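Local atomic coordinates of vacuolar protein-sorting-associated protein 25 (Homo sapiens, PDB entry 3HTU), a protein that forms part of the ESCRT-II complex, which is required for multivesicular body formation and for sorting endosomal cargo proteins into those bodies. Residues A[56-66]-A[71-79]; A[9-17]-A[42-52]. One frame throughout, in Å; residues are numbered along the deposited sequence.

How the contacts relate
Contact 2 comes first along the chain and contact 1 follows it; their centres lie about 13 Å apart, on opposite sides of the centre of this C-terminal winged-helix domain of VPS25. Both draw on helix 49-61: residues 42-52 lead into its first turn, residues 56-66 carry its end into the hairpin of strands 65-68 and 75-78. Helix 7-19 brings the two together, since Ile14 and Tyr15 touch Phe78 and the Tyr15 hydroxyl probably bonds the C-terminal carboxylate of Phe79. A salt bridge from Arg74 to Glu49 adds a second tie. Contact 2 thus packs the loop before helix 49-61 on helix 7-19, while contact 1 joins the wing, which also faces another protein chain, to that helix's end.

Contact 1. Residues A[56-66]-A[71-79]; sequences LQALQQEHKAE and SDGRGVKFF
The wing of a winged-helix domain, an antiparallel beta hairpin, is here joined to the end of the helix before it: Ala65 and Glu66 pair with Phe78 and Lys77, while Leu56 and Leu59 of helix 49-61 pack against the side chains beneath. A Schellman motif ends that helix, with His63 at positive phi, and the chain enters the strand after one more residue, Lys64. Glu66 and Lys77 form the hydrogen-bonded pair: Glu66 N gives to Lys77 O at 2.8 Å in the carbonyl plane, and Lys77 N returns a nearly straight bond (173°) to Glu66 O. Ala65 and Phe78 are the non-hydrogen-bonded pair, and beyond them Phe79 N reaches Lys64 O at 3.0 Å from above the carbonyl plane.

The two sheet faces differ in character. On the inner one, Leu56 meets Val76 tip to tip, CG to CG2 at 3.9 Å; Val76 turns CG2 this way because that methyl lies anti to its backbone N. The Phe78 side chain crosses that of Leu56 at about a right angle, and its ring takes Leu59 CD2 at its edge, 4.1 Å from CE2, while its remaining neighbours include Ile14 and Val18 of helix 7-19. Apolar branches suit this buried side, and Ala65, whose CB is 4.2 Å from Phe78 CD2, is small enough that the ring can probably lie this close. Glu66 and Lys77 point to the other face, where another protein's chain receives them: the Glu66 carboxylate is hydrogen-bonded there and Lys77 NZ forms a salt bridge. Both chains are extended, with CG anti to N (chi1 -172° for Glu66), which carries their charged ends clear of the sheet. The terminal Phe79 ring lies along the neighbouring strand edge-on, its CE1 3.5 Å from Glu66 CB.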
loop_
_atom_site.group_PDB
_atom_site.type_symbol
_atom_site.label_atom_id
_atom_site.label_comp_id
_atom_site.label_asym_id
_atom_site.label_seq_id
_atom_site.Cartn_x
_atom_site.Cartn_y
_atom_site.Cartn_z
ATOM N N LEU A 56 -6.721 -7.135 -1.021
ATOM C CA LEU A 56 -5.431 -7.701 -1.396
ATOM C C LEU A 56 -5.423 -9.228 -1.348
ATOM O O LEU A 56 -4.732 -9.870 -2.141
ATOM C CB LEU A 56 -4.343 -7.146 -0.481
ATOM C CG LEU A 56 -3.500 -5.934 -0.912
ATOM C CD1 LEU A 56 -4.046 -5.142 -2.077
ATOM C CD2 LEU A 56 -3.221 -5.041 0.222
ATOM N N GLN A 57 -6.191 -9.794 -0.411
ATOM C CA GLN A 57 -6.338 -11.251 -0.270
ATOM C C GLN A 57 -7.058 -11.861 -1.478
ATOM O O GLN A 57 -6.669 -12.929 -1.952
ATOM C CB GLN A 57 -7.032 -11.618 1.061
ATOM C CG GLN A 57 -6.114 -11.480 2.314
ATOM C CD GLN A 57 -6.860 -11.308 3.634
ATOM O OE1 GLN A 57 -8.092 -11.465 3.718
ATOM N NE2 GLN A 57 -6.112 -10.977 4.679
ATOM N N ALA A 58 -8.095 -11.181 -1.977
ATOM C CA ALA A 58 -8.772 -11.602 -3.197
ATOM C C ALA A 58 -7.825 -11.556 -4.397
ATOM O O ALA A 58 -7.823 -12.478 -5.215
ATOM C CB ALA A 58 -10.023 -10.754 -3.461
ATOM N N LEU A 59 -7.014 -10.496 -4.476
ATOM C CA LEU A 59 -5.940 -10.391 -5.477
ATOM C C LEU A 59 -4.930 -11.522 -5.331
ATOM O O LEU A 59 -4.644 -12.201 -6.312
ATOM C CB LEU A 59 -5.233 -9.032 -5.414
ATOM C CG LEU A 59 -5.568 -7.845 -6.342
ATOM C CD1 LEU A 59 -6.810 -7.980 -7.210
ATOM C CD2 LEU A 59 -5.579 -6.550 -5.569
ATOM N N GLN A 60 -4.405 -11.735 -4.125
ATOM C CA GLN A 60 -3.474 -12.838 -3.887
ATOM C C GLN A 60 -4.016 -14.206 -4.357
ATOM O O GLN A 60 -3.260 -15.004 -4.929
ATOM C CB GLN A 60 -2.982 -12.905 -2.433
ATOM C CG GLN A 60 -2.104 -14.137 -2.148
ATOM C CD GLN A 60 -0.983 -13.924 -1.138
ATOM O OE1 GLN A 60 -0.929 -12.923 -0.437
ATOM N NE2 GLN A 60 -0.063 -14.900 -1.068
ATOM N N GLN A 61 -5.301 -14.459 -4.104
ATOM C CA GLN A 61 -5.975 -15.699 -4.555
ATOM C C GLN A 61 -5.941 -15.887 -6.070
ATOM O O GLN A 61 -5.937 -17.018 -6.543
ATOM C CB GLN A 61 -7.431 -15.756 -4.070
ATOM C CG GLN A 61 -7.624 -16.342 -2.664
ATOM C CD GLN A 61 -9.101 -16.438 -2.253
ATOM O OE1 GLN A 61 -9.724 -17.511 -2.339
ATOM N NE2 GLN A 61 -9.672 -15.312 -1.815
ATOM N N GLU A 62 -5.957 -14.779 -6.812
ATOM C CA GLU A 62 -5.861 -14.777 -8.279
ATOM C C GLU A 62 -4.418 -14.624 -8.764
ATOM O O GLU A 62 -4.196 -14.423 -9.958
ATOM C CB GLU A 62 -6.674 -13.618 -8.868
ATOM C CG GLU A 62 -8.156 -13.642 -8.598
ATOM C CD GLU A 62 -8.803 -12.312 -8.915
ATOM O OE1 GLU A 62 -9.977 -12.112 -8.534
ATOM O OE2 GLU A 62 -8.133 -11.457 -9.539
ATOM N N HIS A 63 -3.451 -14.711 -7.843
ATOM C CA HIS A 63 -1.998 -14.653 -8.143
ATOM C C HIS A 63 -1.520 -13.269 -8.591
ATOM O O HIS A 63 -0.396 -13.109 -9.076
ATOM C CB HIS A 63 -1.557 -15.736 -9.160
ATOM C CG HIS A 63 -2.293 -17.030 -9.014
ATOM N ND1 HIS A 63 -2.020 -17.933 -8.007
ATOM C CD2 HIS A 63 -3.317 -17.558 -9.728
ATOM C CE1 HIS A 63 -2.837 -18.966 -8.116
ATOM N NE2 HIS A 63 -3.635 -18.763 -9.152
ATOM N N LYS A 64 -2.377 -12.271 -8.402
ATOM C CA LYS A 64 -2.075 -10.899 -8.801
ATOM C C LYS A 64 -1.294 -10.118 -7.757
ATOM O O LYS A 64 -0.871 -8.994 -8.006
ATOM C CB LYS A 64 -3.368 -10.154 -9.144
ATOM C CG LYS A 64 -4.115 -10.768 -10.331
ATOM C CD LYS A 64 -5.224 -9.852 -10.820
ATOM C CE LYS A 64 -6.009 -10.520 -11.923
ATOM N NZ LYS A 64 -6.904 -9.573 -12.654
ATOM N N ALA A 65 -1.072 -10.724 -6.606
ATOM C CA ALA A 65 -0.470 -10.039 -5.462
ATOM C C ALA A 65 0.067 -11.051 -4.480
ATOM O O ALA A 65 -0.454 -12.153 -4.377
ATOM C CB ALA A 65 -1.505 -9.141 -4.763
ATOM N N GLU A 66 1.138 -10.680 -3.786
ATOM C CA GLU A 66 1.592 -11.436 -2.635
ATOM C C GLU A 66 1.758 -10.455 -1.474
ATOM O O GLU A 66 2.495 -9.474 -1.574
ATOM C CB GLU A 66 2.908 -12.160 -2.912
ATOM C CG GLU A 66 3.302 -13.108 -1.790
ATOM C CD GLU A 66 4.587 -13.890 -2.079
ATOM O OE1 GLU A 66 4.877 -14.181 -3.267
ATOM O OE2 GLU A 66 5.312 -14.203 -1.108
ATOM N N SER A 71 6.410 -7.455 10.406
ATOM C CA SER A 71 6.253 -6.162 11.053
ATOM C C SER A 71 7.315 -5.128 10.674
ATOM O O SER A 71 7.031 -3.925 10.715
ATOM C CB SER A 71 6.234 -6.353 12.568
ATOM O OG SER A 71 5.155 -7.184 12.943
ATOM N N ASP A 72 8.516 -5.596 10.314
ATOM C CA ASP A 72 9.640 -4.730 9.929
ATOM C C ASP A 72 9.517 -4.146 8.528
ATOM O O ASP A 72 10.364 -3.343 8.097
ATOM C CB ASP A 72 10.996 -5.457 10.076
ATOM C CG ASP A 72 11.087 -6.735 9.245
ATOM O OD1 ASP A 72 10.157 -7.551 9.296
ATOM O OD2 ASP A 72 12.105 -6.947 8.560
ATOM N N GLY A 73 8.467 -4.533 7.814
ATOM C CA GLY A 73 8.267 -4.037 6.471
ATOM C C GLY A 73 7.075 -4.642 5.775
ATOM O O GLY A 73 7.236 -5.473 4.852
ATOM N N ARG A 74 5.892 -4.209 6.224
ATOM C CA ARG A 74 4.609 -4.722 5.775
ATOM C C ARG A 74 4.258 -4.123 4.440
ATOM O O ARG A 74 4.546 -2.944 4.171
ATOM C CB ARG A 74 3.482 -4.340 6.749
ATOM C CG ARG A 74 3.509 -5.023 8.103
ATOM C CD ARG A 74 2.315 -4.577 8.962
ATOM N NE ARG A 74 0.997 -4.843 8.364
ATOM C CZ ARG A 74 0.321 -5.985 8.502
ATOM N NH1 ARG A 74 0.838 -6.984 9.197
ATOM N NH2 ARG A 74 -0.869 -6.130 7.939
ATOM N N GLY A 75 3.583 -4.914 3.616
ATOM C CA GLY A 75 3.149 -4.401 2.337
ATOM C C GLY A 75 2.746 -5.486 1.379
ATOM O O GLY A 75 2.338 -6.566 1.794
ATOM N N VAL A 76 2.858 -5.185 0.091
ATOM C CA VAL A 76 2.290 -6.033 -0.927
ATOM C C VAL A 76 3.125 -5.903 -2.209
ATOM O O VAL A 76 3.636 -4.818 -2.534
ATOM C CB VAL A 76 0.765 -5.751 -1.110
ATOM C CG1 VAL A 76 0.508 -4.309 -1.538
ATOM C CG2 VAL A 76 0.114 -6.719 -2.095
ATOM N N LYS A 77 3.321 -7.030 -2.898
ATOM C CA LYS A 77 3.889 -6.988 -4.252
ATOM C C LYS A 77 2.828 -7.388 -5.243
ATOM O O LYS A 77 2.131 -8.372 -5.047
ATOM C CB LYS A 77 5.116 -7.897 -4.376
ATOM C CG LYS A 77 5.786 -7.910 -5.774
ATOM C CD LYS A 77 7.164 -8.582 -5.685
ATOM C CE LYS A 77 7.855 -8.736 -7.050
ATOM N NZ LYS A 77 9.166 -9.465 -6.899
ATOM N N PHE A 78 2.717 -6.626 -6.324
ATOM C CA PHE A 78 1.774 -6.933 -7.399
ATOM C C PHE A 78 2.492 -7.592 -8.561
ATOM O O PHE A 78 3.657 -7.318 -8.820
ATOM C CB PHE A 78 1.058 -5.676 -7.872
ATOM C CG PHE A 78 0.216 -5.022 -6.806
ATOM C CD1 PHE A 78 0.751 -4.009 -6.002
ATOM C CD2 PHE A 78 -1.101 -5.431 -6.592
ATOM C CE1 PHE A 78 -0.025 -3.410 -5.005
ATOM C CE2 PHE A 78 -1.883 -4.839 -5.592
ATOM C CZ PHE A 78 -1.344 -3.835 -4.807
ATOM N N PHE A 79 1.776 -8.479 -9.228
ATOM C CA PHE A 79 2.303 -9.265 -10.347
ATOM C C PHE A 79 1.399 -9.047 -11.546
ATOM O O PHE A 79 1.736 -9.295 -12.683
ATOM C CB PHE A 79 2.366 -10.756 -9.972
ATOM C CG PHE A 79 3.177 -11.021 -8.749
ATOM C CD1 PHE A 79 2.547 -11.188 -7.510
ATOM C CD2 PHE A 79 4.566 -11.070 -8.810
ATOM C CE1 PHE A 79 3.288 -11.427 -6.350
ATOM C CE2 PHE A 79 5.316 -11.296 -7.648
ATOM C CZ PHE A 79 4.659 -11.463 -6.409
ATOM O OXT PHE A 79 0.277 -8.583 -11.423
#

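Contact 2. Residues A[9-17]-A[42-52]; sequences EWGKLIYQW and EEFHGLDEATL
Glu42 lays its bent side chain beside the Trp17 indole, OE1 coming to the ring edge 3.2 Å from CD1, with carboxylate and ring planes 58° apart. Glu43 follows in a type I turn; its backbone O sits at the edge of the Trp10 ring, 3.2 Å from CZ3, and its carboxylate crosses the methyls of Leu13. Phe44 fills the middle, its CB 3.9 Å from Trp10 CZ3. With CG placed between backbone N and carbonyl carbon (chi1 56°), its ring drops onto helix 7-19, where Ile14 CG1 lies over one face, 3.7 Å from the ring centroid, and Glu42 CB covers the opposite one. The ring also points its edge at the Trp17 face in an offset edge-to-face pair, planes at 74°. In this winged-helix domain, the loop packs along one side of helix 7-19 before helix 49-61 begins. Gly46, at positive phi, is third in a type II turn from Phe44 to Leu47, and Leu47 lies over the Trp10 six-membered ring, CG 4.1 Å from its centroid. Asp48 is the N-cap, its OD2 accepting from both Thr51 N and Thr51 OG1, bonds consistent with the rotation that puts the CG2 methyl against Trp10 CD1. An alanine in place of Trp10 is likely to open a gap beneath Leu47 and deprive Phe44 CB and Thr51 CG2 of their apolar partner. Leu52 finally meets Ile14, CD1 to CD1 at 3.7 Å.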
loop_
_atom_site.group_PDB
_atom_site.type_symbol
_atom_site.label_atom_id
_atom_site.label_comp_id
_atom_site.label_asym_id
_atom_site.label_seq_id
_atom_site.Cartn_x
_atom_site.Cartn_y
_atom_site.Cartn_z
ATOM N N GLU A 9 -14.039 -6.041 -5.509
ATOM C CA GLU A 9 -14.199 -4.823 -6.310
ATOM C C GLU A 9 -13.109 -3.802 -5.993
ATOM O O GLU A 9 -12.514 -3.223 -6.906
ATOM C CB GLU A 9 -15.580 -4.195 -6.080
ATOM C CG GLU A 9 -16.710 -4.891 -6.816
ATOM C CD GLU A 9 -18.085 -4.335 -6.470
ATOM O OE1 GLU A 9 -18.497 -4.448 -5.296
ATOM O OE2 GLU A 9 -18.767 -3.806 -7.383
ATOM N N TRP A 10 -12.856 -3.582 -4.703
ATOM C CA TRP A 10 -11.731 -2.765 -4.263
ATOM C C TRP A 10 -10.439 -3.320 -4.879
ATOM O O TRP A 10 -9.578 -2.564 -5.323
ATOM C CB TRP A 10 -11.630 -2.739 -2.727
ATOM C CG TRP A 10 -12.610 -1.800 -2.041
ATOM C CD1 TRP A 10 -13.547 -2.133 -1.098
ATOM C CD2 TRP A 10 -12.731 -0.387 -2.242
ATOM N NE1 TRP A 10 -14.242 -1.015 -0.702
ATOM C CE2 TRP A 10 -13.762 0.071 -1.387
ATOM C CE3 TRP A 10 -12.061 0.543 -3.052
ATOM C CZ2 TRP A 10 -14.152 1.419 -1.335
ATOM C CZ3 TRP A 10 -12.446 1.877 -2.999
ATOM C CH2 TRP A 10 -13.485 2.301 -2.142
ATOM N N GLY A 11 -10.334 -4.648 -4.893
ATOM C CA GLY A 11 -9.207 -5.367 -5.504
ATOM C C GLY A 11 -9.052 -4.988 -6.962
ATOM O O GLY A 11 -7.965 -4.588 -7.390
ATOM N N LYS A 12 -10.155 -5.095 -7.709
ATOM C CA LYS A 12 -10.207 -4.699 -9.120
ATOM C C LYS A 12 -9.724 -3.256 -9.327
ATOM O O LYS A 12 -8.964 -2.991 -10.242
ATOM C CB LYS A 12 -11.629 -4.891 -9.675
ATOM C CG LYS A 12 -11.810 -4.606 -11.176
ATOM C CD LYS A 12 -13.165 -5.108 -11.672
ATOM C CE LYS A 12 -13.395 -4.803 -13.150
ATOM N NZ LYS A 12 -12.541 -5.617 -14.076
ATOM N N LEU A 13 -10.156 -2.338 -8.462
ATOM C CA LEU A 13 -9.759 -0.932 -8.559
ATOM C C LEU A 13 -8.291 -0.671 -8.248
ATOM O O LEU A 13 -7.639 0.135 -8.929
ATOM C CB LEU A 13 -10.630 -0.046 -7.653
ATOM C CG LEU A 13 -12.086 0.231 -8.046
ATOM C CD1 LEU A 13 -12.804 0.955 -6.907
ATOM C CD2 LEU A 13 -12.194 1.040 -9.340
ATOM N N ILE A 14 -7.769 -1.330 -7.215
ATOM C CA ILE A 14 -6.379 -1.132 -6.836
ATOM C C ILE A 14 -5.467 -1.652 -7.944
ATOM O O ILE A 14 -4.484 -1.016 -8.306
ATOM C CB ILE A 14 -6.028 -1.826 -5.490
ATOM C CG1 ILE A 14 -6.739 -1.138 -4.319
ATOM C CG2 ILE A 14 -4.508 -1.817 -5.242
ATOM C CD1 ILE A 14 -7.018 -2.070 -3.152
ATOM N N TYR A 15 -5.808 -2.821 -8.470
ATOM C CA TYR A 15 -4.936 -3.503 -9.420
ATOM C C TYR A 15 -4.918 -2.761 -10.751
ATOM O O TYR A 15 -3.900 -2.722 -11.435
ATOM C CB TYR A 15 -5.366 -4.955 -9.605
ATOM C CG TYR A 15 -4.405 -5.736 -10.464
ATOM C CD1 TYR A 15 -3.238 -6.272 -9.924
ATOM C CD2 TYR A 15 -4.643 -5.909 -11.817
ATOM C CE1 TYR A 15 -2.342 -6.957 -10.707
ATOM C CE2 TYR A 15 -3.748 -6.608 -12.615
ATOM C CZ TYR A 15 -2.603 -7.137 -12.050
ATOM O OH TYR A 15 -1.704 -7.837 -12.823
ATOM N N GLN A 16 -6.066 -2.183 -11.098
ATOM C CA GLN A 16 -6.201 -1.270 -12.216
ATOM C C GLN A 16 -5.215 -0.102 -12.074
ATOM O O GLN A 16 -4.565 0.269 -13.042
ATOM C CB GLN A 16 -7.639 -0.752 -12.245
ATOM C CG GLN A 16 -8.346 -0.826 -13.573
ATOM C CD GLN A 16 -9.852 -0.578 -13.447
ATOM O OE1 GLN A 16 -10.663 -1.315 -14.013
ATOM N NE2 GLN A 16 -10.230 0.459 -12.701
ATOM N N TRP A 17 -5.097 0.465 -10.867
ATOM C CA TRP A 17 -4.239 1.635 -10.643
ATOM C C TRP A 17 -2.744 1.302 -10.703
ATOM O O TRP A 17 -1.942 2.096 -11.206
ATOM C CB TRP A 17 -4.564 2.342 -9.309
ATOM C CG TRP A 17 -3.627 3.472 -9.066
ATOM C CD1 TRP A 17 -3.728 4.737 -9.571
ATOM C CD2 TRP A 17 -2.392 3.429 -8.332
ATOM N NE1 TRP A 17 -2.651 5.490 -9.177
ATOM C CE2 TRP A 17 -1.814 4.715 -8.415
ATOM C CE3 TRP A 17 -1.725 2.433 -7.601
ATOM C CZ2 TRP A 17 -0.603 5.037 -7.795
ATOM C CZ3 TRP A 17 -0.520 2.753 -6.978
ATOM C CH2 TRP A 17 0.029 4.045 -7.082
ATOM N N GLU A 42 -7.238 8.664 -6.025
ATOM C CA GLU A 42 -7.903 7.393 -6.335
ATOM C C GLU A 42 -9.055 7.048 -5.394
ATOM O O GLU A 42 -9.087 7.488 -4.237
ATOM C CB GLU A 42 -6.887 6.244 -6.387
ATOM C CG GLU A 42 -6.775 5.559 -7.751
ATOM C CD GLU A 42 -6.467 6.510 -8.902
ATOM O OE1 GLU A 42 -6.556 6.056 -10.066
ATOM O OE2 GLU A 42 -6.133 7.699 -8.658
ATOM N N GLU A 43 -9.977 6.233 -5.900
ATOM C CA GLU A 43 -11.170 5.811 -5.155
ATOM C C GLU A 43 -10.853 5.051 -3.863
ATOM O O GLU A 43 -11.680 5.024 -2.939
ATOM C CB GLU A 43 -12.097 4.986 -6.060
ATOM C CG GLU A 43 -12.497 5.704 -7.374
ATOM C CD GLU A 43 -13.130 4.779 -8.407
ATOM O OE1 GLU A 43 -14.292 4.363 -8.209
ATOM O OE2 GLU A 43 -12.471 4.484 -9.429
ATOM N N PHE A 44 -9.658 4.457 -3.791
ATOM C CA PHE A 44 -9.241 3.683 -2.615
ATOM C C PHE A 44 -8.382 4.441 -1.595
ATOM O O PHE A 44 -7.996 3.879 -0.572
ATOM C CB PHE A 44 -8.597 2.335 -3.014
ATOM C CG PHE A 44 -7.427 2.454 -3.959
ATOM C CD1 PHE A 44 -6.144 2.682 -3.478
ATOM C CD2 PHE A 44 -7.609 2.294 -5.323
ATOM C CE1 PHE A 44 -5.060 2.768 -4.346
ATOM C CE2 PHE A 44 -6.538 2.384 -6.203
ATOM C CZ PHE A 44 -5.258 2.628 -5.714
ATOM N N HIS A 45 -8.099 5.718 -1.841
ATOM C CA HIS A 45 -7.419 6.505 -0.823
ATOM C C HIS A 45 -8.325 6.579 0.407
ATOM O O HIS A 45 -9.540 6.551 0.277
ATOM C CB HIS A 45 -7.066 7.895 -1.337
ATOM C CG HIS A 45 -5.816 8.455 -0.737
ATOM N ND1 HIS A 45 -5.821 9.244 0.392
ATOM C CD2 HIS A 45 -4.517 8.325 -1.102
ATOM C CE1 HIS A 45 -4.581 9.588 0.690
ATOM N NE2 HIS A 45 -3.768 9.041 -0.201
ATOM N N GLY A 46 -7.736 6.614 1.598
ATOM C CA GLY A 46 -8.527 6.612 2.828
ATOM C C GLY A 46 -9.174 5.281 3.195
ATOM O O GLY A 46 -9.660 5.124 4.316
ATOM N N LEU A 47 -9.187 4.320 2.267
ATOM C CA LEU A 47 -9.678 2.963 2.557
ATOM C C LEU A 47 -8.998 2.436 3.816
ATOM O O LEU A 47 -7.785 2.577 3.959
ATOM C CB LEU A 47 -9.382 2.014 1.392
ATOM C CG LEU A 47 -10.375 0.946 0.905
ATOM C CD1 LEU A 47 -9.632 -0.320 0.485
ATOM C CD2 LEU A 47 -11.471 0.619 1.910
ATOM N N ASP A 48 -9.784 1.856 4.727
ATOM C CA ASP A 48 -9.276 1.315 5.986
ATOM C C ASP A 48 -8.365 0.088 5.738
ATOM O O ASP A 48 -8.551 -0.614 4.745
ATOM C CB ASP A 48 -10.450 0.946 6.918
ATOM C CG ASP A 48 -11.386 -0.105 6.312
ATOM O OD1 ASP A 48 -12.146 0.218 5.374
ATOM O OD2 ASP A 48 -11.369 -1.268 6.780
ATOM N N GLU A 49 -7.400 -0.162 6.631
ATOM C CA GLU A 49 -6.460 -1.284 6.454
ATOM C C GLU A 49 -7.195 -2.609 6.366
ATOM O O GLU A 49 -6.831 -3.475 5.557
ATOM C CB GLU A 49 -5.401 -1.372 7.576
ATOM C CG GLU A 49 -4.076 -2.079 7.131
ATOM C CD GLU A 49 -3.576 -3.181 8.083
ATOM O OE1 GLU A 49 -2.366 -3.507 8.019
ATOM O OE2 GLU A 49 -4.376 -3.740 8.886
ATOM N N ALA A 50 -8.218 -2.770 7.200
ATOM C CA ALA A 50 -8.949 -4.037 7.286
ATOM C C ALA A 50 -9.557 -4.442 5.946
ATOM O O ALA A 50 -9.438 -5.590 5.529
ATOM C CB ALA A 50 -10.017 -3.972 8.367
ATOM N N THR A 51 -10.196 -3.489 5.276
ATOM C CA THR A 51 -10.853 -3.732 4.003
ATOM C C THR A 51 -9.813 -3.848 2.879
ATOM O O THR A 51 -9.986 -4.645 1.965
ATOM C CB THR A 51 -11.876 -2.620 3.683
ATOM O OG1 THR A 51 -12.853 -2.537 4.739
ATOM C CG2 THR A 51 -12.593 -2.902 2.365
ATOM N N LEU A 52 -8.746 -3.054 2.972
ATOM C CA LEU A 52 -7.618 -3.111 2.055
ATOM C C LEU A 52 -6.973 -4.494 2.053
ATOM O O LEU A 52 -6.648 -5.019 0.996
ATOM C CB LEU A 52 -6.572 -2.053 2.431
ATOM C CG LEU A 52 -5.254 -2.076 1.663
ATOM C CD1 LEU A 52 -5.485 -1.596 0.237
ATOM C CD2 LEU A 52 -4.173 -1.240 2.373
#